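Local coordinates for protein beta-carbonic anhydrase (Methanothermobacter thermautotrophicus, PDB 1G5C) that catalyses the reversible hydration of carbon dioxide to bicarbonate, as a zinc-dependent carbonic anhydrase of the beta class, at residues Leu27-Cys32 and Ile83-Thr88; Ser35-Leu40 and Ile156-Gly161. One frame throughout, in Å; residues are numbered along the deposited sequence.

Contact 1: residues Leu27-Cys32 and Ile83-Thr88. With ZN (zinc ion), chain G.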
# COMPACT_ATOMS: atom_id res chain seq x y z
N LEU A 27 -13.52 -5.38 2.48
CA LEU A 27 -13.01 -4.02 2.68
C LEU A 27 -11.63 -3.64 2.15
O LEU A 27 -10.67 -4.42 2.22
CB LEU A 27 -12.97 -3.76 4.19
CG LEU A 27 -13.87 -2.83 4.99
CD1 LEU A 27 -14.12 -3.42 6.38
CD2 LEU A 27 -13.19 -1.49 5.12
N CYS A 28 -11.51 -2.41 1.67
CA CYS A 28 -10.22 -1.89 1.24
C CYS A 28 -10.11 -0.52 1.89
O CYS A 28 -11.01 0.33 1.73
CB CYS A 28 -10.11 -1.72 -0.27
SG CYS A 28 -8.52 -0.93 -0.71
N ILE A 29 -9.03 -0.30 2.64
CA ILE A 29 -8.80 0.97 3.31
C ILE A 29 -7.67 1.70 2.59
O ILE A 29 -6.62 1.11 2.28
CB ILE A 29 -8.35 0.77 4.80
CG1 ILE A 29 -9.33 -0.12 5.58
CG2 ILE A 29 -8.21 2.12 5.48
CD1 ILE A 29 -10.67 0.53 5.88
N ILE A 30 -7.87 2.98 2.32
CA ILE A 30 -6.84 3.80 1.70
C ILE A 30 -6.49 4.89 2.73
O ILE A 30 -7.36 5.64 3.17
CB ILE A 30 -7.35 4.46 0.39
CG1 ILE A 30 -7.62 3.38 -0.66
CG2 ILE A 30 -6.31 5.44 -0.14
CD1 ILE A 30 -8.37 3.86 -1.89
N THR A 31 -5.22 4.94 3.14
CA THR A 31 -4.82 5.94 4.11
C THR A 31 -3.38 6.42 3.92
O THR A 31 -2.76 6.16 2.88
CB THR A 31 -5.07 5.42 5.57
OG1 THR A 31 -4.93 6.50 6.50
CG2 THR A 31 -4.10 4.25 5.91
N CYS A 32 -2.86 7.14 4.91
CA CYS A 32 -1.52 7.72 4.80
C CYS A 32 -0.43 6.85 5.42
O CYS A 32 -0.71 5.95 6.22
CB CYS A 32 -1.52 9.12 5.45
SG CYS A 32 0.04 10.05 5.26
N ILE A 83 -12.78 2.56 1.76
CA ILE A 83 -12.84 3.67 2.71
C ILE A 83 -11.53 4.43 2.71
O ILE A 83 -10.47 3.88 3.05
CB ILE A 83 -13.08 3.19 4.18
CG1 ILE A 83 -14.36 2.36 4.28
CG2 ILE A 83 -13.21 4.40 5.10
CD1 ILE A 83 -14.59 1.74 5.68
N ILE A 84 -11.57 5.69 2.29
CA ILE A 84 -10.36 6.50 2.33
C ILE A 84 -10.38 7.10 3.72
O ILE A 84 -11.44 7.57 4.18
CB ILE A 84 -10.39 7.64 1.29
CG1 ILE A 84 -10.43 7.06 -0.14
CG2 ILE A 84 -9.17 8.55 1.49
CD1 ILE A 84 -10.62 8.11 -1.26
N VAL A 85 -9.25 7.04 4.42
CA VAL A 85 -9.15 7.62 5.75
C VAL A 85 -8.00 8.63 5.82
O VAL A 85 -6.81 8.26 5.81
CB VAL A 85 -8.94 6.54 6.85
CG1 VAL A 85 -8.91 7.20 8.24
CG2 VAL A 85 -10.05 5.50 6.80
N GLY A 86 -8.34 9.91 5.84
CA GLY A 86 -7.31 10.92 5.98
C GLY A 86 -7.13 11.12 7.48
O GLY A 86 -7.83 10.48 8.27
N HIS A 87 -6.22 11.99 7.88
CA HIS A 87 -6.04 12.21 9.31
C HIS A 87 -5.60 13.64 9.57
O HIS A 87 -5.03 14.29 8.70
CB HIS A 87 -4.98 11.25 9.88
CG HIS A 87 -3.61 11.50 9.35
ND1 HIS A 87 -2.70 12.33 9.99
CD2 HIS A 87 -3.00 11.07 8.23
CE1 HIS A 87 -1.60 12.40 9.27
NE2 HIS A 87 -1.74 11.64 8.20
N THR A 88 -5.87 14.13 10.77
CA THR A 88 -5.50 15.49 11.13
C THR A 88 -3.98 15.55 11.28
O THR A 88 -3.33 14.53 11.57
CB THR A 88 -6.13 15.90 12.47
OG1 THR A 88 -5.77 14.95 13.47
CG2 THR A 88 -7.64 15.96 12.36
ZN ZN G . -0.48 12.00 6.58
O HOH W 1 1.11 12.53 7.72

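Contact 2: residues Ser35-Leu40 and Ile156-Gly161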
# COMPACT_ATOMS: atom_id res chain seq x y z
N SER A 35 3.33 7.47 10.60
CA SER A 35 3.62 6.47 11.64
C SER A 35 2.65 6.44 12.81
O SER A 35 2.56 5.42 13.51
CB SER A 35 5.05 6.63 12.19
OG SER A 35 5.15 7.76 13.03
N ARG A 36 1.91 7.52 13.02
CA ARG A 36 0.97 7.56 14.13
C ARG A 36 -0.31 6.78 13.85
O ARG A 36 -1.15 6.58 14.76
CB ARG A 36 0.63 9.01 14.48
CG ARG A 36 1.83 9.77 14.98
CD ARG A 36 1.53 11.24 15.05
NE ARG A 36 1.50 11.82 13.71
CZ ARG A 36 1.21 13.09 13.46
NH1 ARG A 36 0.92 13.94 14.45
NH2 ARG A 36 1.25 13.51 12.21
N LEU A 37 -0.48 6.33 12.61
CA LEU A 37 -1.66 5.55 12.25
C LEU A 37 -1.43 4.07 12.53
O LEU A 37 -2.38 3.29 12.57
CB LEU A 37 -2.00 5.74 10.77
CG LEU A 37 -2.55 7.13 10.42
CD1 LEU A 37 -2.58 7.34 8.91
CD2 LEU A 37 -3.95 7.26 11.03
N ILE A 38 -0.17 3.67 12.69
CA ILE A 38 0.11 2.26 12.96
C ILE A 38 -0.55 1.91 14.29
O ILE A 38 -0.46 2.69 15.24
CB ILE A 38 1.64 2.00 13.06
CG1 ILE A 38 2.33 2.35 11.74
CG2 ILE A 38 1.90 0.51 13.39
CD1 ILE A 38 3.86 2.30 11.81
N ASP A 39 -1.24 0.77 14.32
CA ASP A 39 -1.92 0.27 15.53
C ASP A 39 -3.19 1.07 15.82
O ASP A 39 -4.29 0.53 15.87
CB ASP A 39 -0.99 0.34 16.76
CG ASP A 39 -1.23 -0.80 17.76
OD1 ASP A 39 -2.34 -1.37 17.78
OD2 ASP A 39 -0.30 -1.13 18.55
N LEU A 40 -3.04 2.38 16.02
CA LEU A 40 -4.19 3.23 16.31
C LEU A 40 -5.33 3.11 15.28
O LEU A 40 -6.51 2.98 15.66
CB LEU A 40 -3.75 4.69 16.40
CG LEU A 40 -4.81 5.76 16.68
CD1 LEU A 40 -5.59 5.44 17.96
CD2 LEU A 40 -4.13 7.10 16.82
N ILE A 156 -9.64 10.85 10.45
CA ILE A 156 -9.43 10.44 11.83
C ILE A 156 -8.56 11.45 12.60
O ILE A 156 -7.62 12.00 12.04
CB ILE A 156 -8.76 9.03 11.90
CG1 ILE A 156 -8.74 8.52 13.35
CG2 ILE A 156 -7.30 9.09 11.36
CD1 ILE A 156 -8.28 7.04 13.47
N ASP A 157 -8.89 11.69 13.87
CA ASP A 157 -8.09 12.57 14.72
C ASP A 157 -6.82 11.76 15.01
O ASP A 157 -6.89 10.70 15.62
CB ASP A 157 -8.82 12.87 16.04
CG ASP A 157 -8.04 13.81 16.94
OD1 ASP A 157 -6.87 13.50 17.30
OD2 ASP A 157 -8.59 14.88 17.30
N ILE A 158 -5.66 12.27 14.59
CA ILE A 158 -4.42 11.54 14.76
C ILE A 158 -3.99 11.25 16.21
O ILE A 158 -3.18 10.35 16.46
CB ILE A 158 -3.28 12.23 13.96
CG1 ILE A 158 -2.11 11.26 13.76
CG2 ILE A 158 -2.81 13.51 14.68
CD1 ILE A 158 -2.47 9.99 12.96
N ASN A 159 -4.55 11.97 17.17
CA ASN A 159 -4.19 11.73 18.55
C ASN A 159 -5.18 10.90 19.34
O ASN A 159 -4.80 10.16 20.24
CB ASN A 159 -3.96 13.07 19.27
CG ASN A 159 -2.90 13.91 18.59
OD1 ASN A 159 -1.77 13.47 18.41
ND2 ASN A 159 -3.26 15.13 18.21
N THR A 160 -6.46 10.99 19.00
CA THR A 160 -7.50 10.27 19.73
C THR A 160 -8.10 9.06 19.01
O THR A 160 -8.65 8.17 19.65
CB THR A 160 -8.65 11.23 20.09
OG1 THR A 160 -9.42 11.52 18.91
CG2 THR A 160 -8.10 12.57 20.65
N GLY A 161 -8.00 9.01 17.68
CA GLY A 161 -8.56 7.89 16.93
C GLY A 161 -10.03 8.08 16.60
O GLY A 161 -10.67 7.23 15.98
O HOH W 2 0.73 14.07 17.25

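Contact 1: residues Leu27-Cys32 and Ile83-Thr88
C32 and H87, at the C-terminal ends of two parallel strands, bind one zinc ion. C32 SG lies 2.4 Å and H87 NE2 2.1 Å from the metal; C90 and a water 2.0 Å from the zinc complete the site. A chi1 near 180° (-175°) swings C32 SG away from the backbone N toward the metal, while C32 CB meets the H87 ring edge near its plane. H87 ND1 donates to T88 O at 2.8 Å in a bent bond (141°), tilted from the ring plane; zinc and this bond limit the ring's rotation.

Behind the metal, the parallel ladder joins I83 N to C28 O, I30 N to I83 O and V85 N to I30 O. Beta-branched residues suit these strands: I29, I83 and V85 pack on one face, I30 beside I84 on the other. T31 extends the ladder with its side chain, OG1 donating to V85 O at 2.7 Å; its beta-branch suits the strand, its hydroxyl the carbonyl. A valine in its place would probably leave the buried V85 carbonyl without this donor. Two cysteine sulfurs, a histidine nitrogen and a water make a site consistent with zinc activating that water for attack on carbon dioxide.

Contact 2: residues Ser35-Leu40 and Ile156-Gly161
R36 lays its side chain across I158 at about a right angle. R36 CB is 3.6 Å from I158 CD1, and the bend at chi3 (-74°) lays one guanidinium face, toward its rim, over I158 CG1. Arginine suits this place: its methylenes and flat face cover an isoleucine while NE forms a salt bridge with D34 and NH1 another with D89. The D34 pair is consistent with the aspartate-arginine dyad beside the zinc in beta carbonic anhydrases. R36 NH1 also donates to a water at 2.8 Å, which lies at the guanidinium edge and donates to N159 OD1, bridging segments with no direct hydrogen bond.

L37 follows, crossing I158 at about a right angle and sliding past I156 in the opposite direction; L37 CD2 touches both, 3.7 Å from I158 CD1 and 3.8 Å from I156 CG2. Its branched end suits the buried place beside H87, T31 and C32.

The surface it meets is a turn linking strand 150-156 to antiparallel strand 163-165, an outermost strand within this chain. D157 OD1 shapes it, accepting from N159 N at 2.8 Å, nearly along the C-O axis, as an Asx turn, and from T160 N, above the carboxylate plane, as an Asx motif.

L40 reaches back to the turn, its CG anti to the backbone N (chi1 179°), bringing CD2 to 3.4 Å from I158 O and CD1 to 4.0 Å from G161 CA. At the positive phi of G161 (86°) a CB would jam against T160 O, and L40 CD1 adds to the crowding, favouring glycine. R49 of the second subunit packs on L40 and donates to R36 O.

The centres of contacts 1 and 2 lie about 11 Å apart, and their segments alternate along the chain: 27-32, 35-40, 83-88, 156-161. Contact 1 joins two strands inside the sheet, near the centre of the chain; contact 2 joins the loops that follow strands 27-32 and 150-156, farther out. Strand 150-156 lies next to strand 81-87, and the two contacts meet there through probable hydrogen bonds from I156 N to G86 O and from I158 N to T88 OG1. L37 CD1 also packs on T31 OG1. The loops of contact 2 thus lie beside the zinc-bearing strand ends and continue outward to the second subunit, linking the metal site's surroundings with the dimer interface.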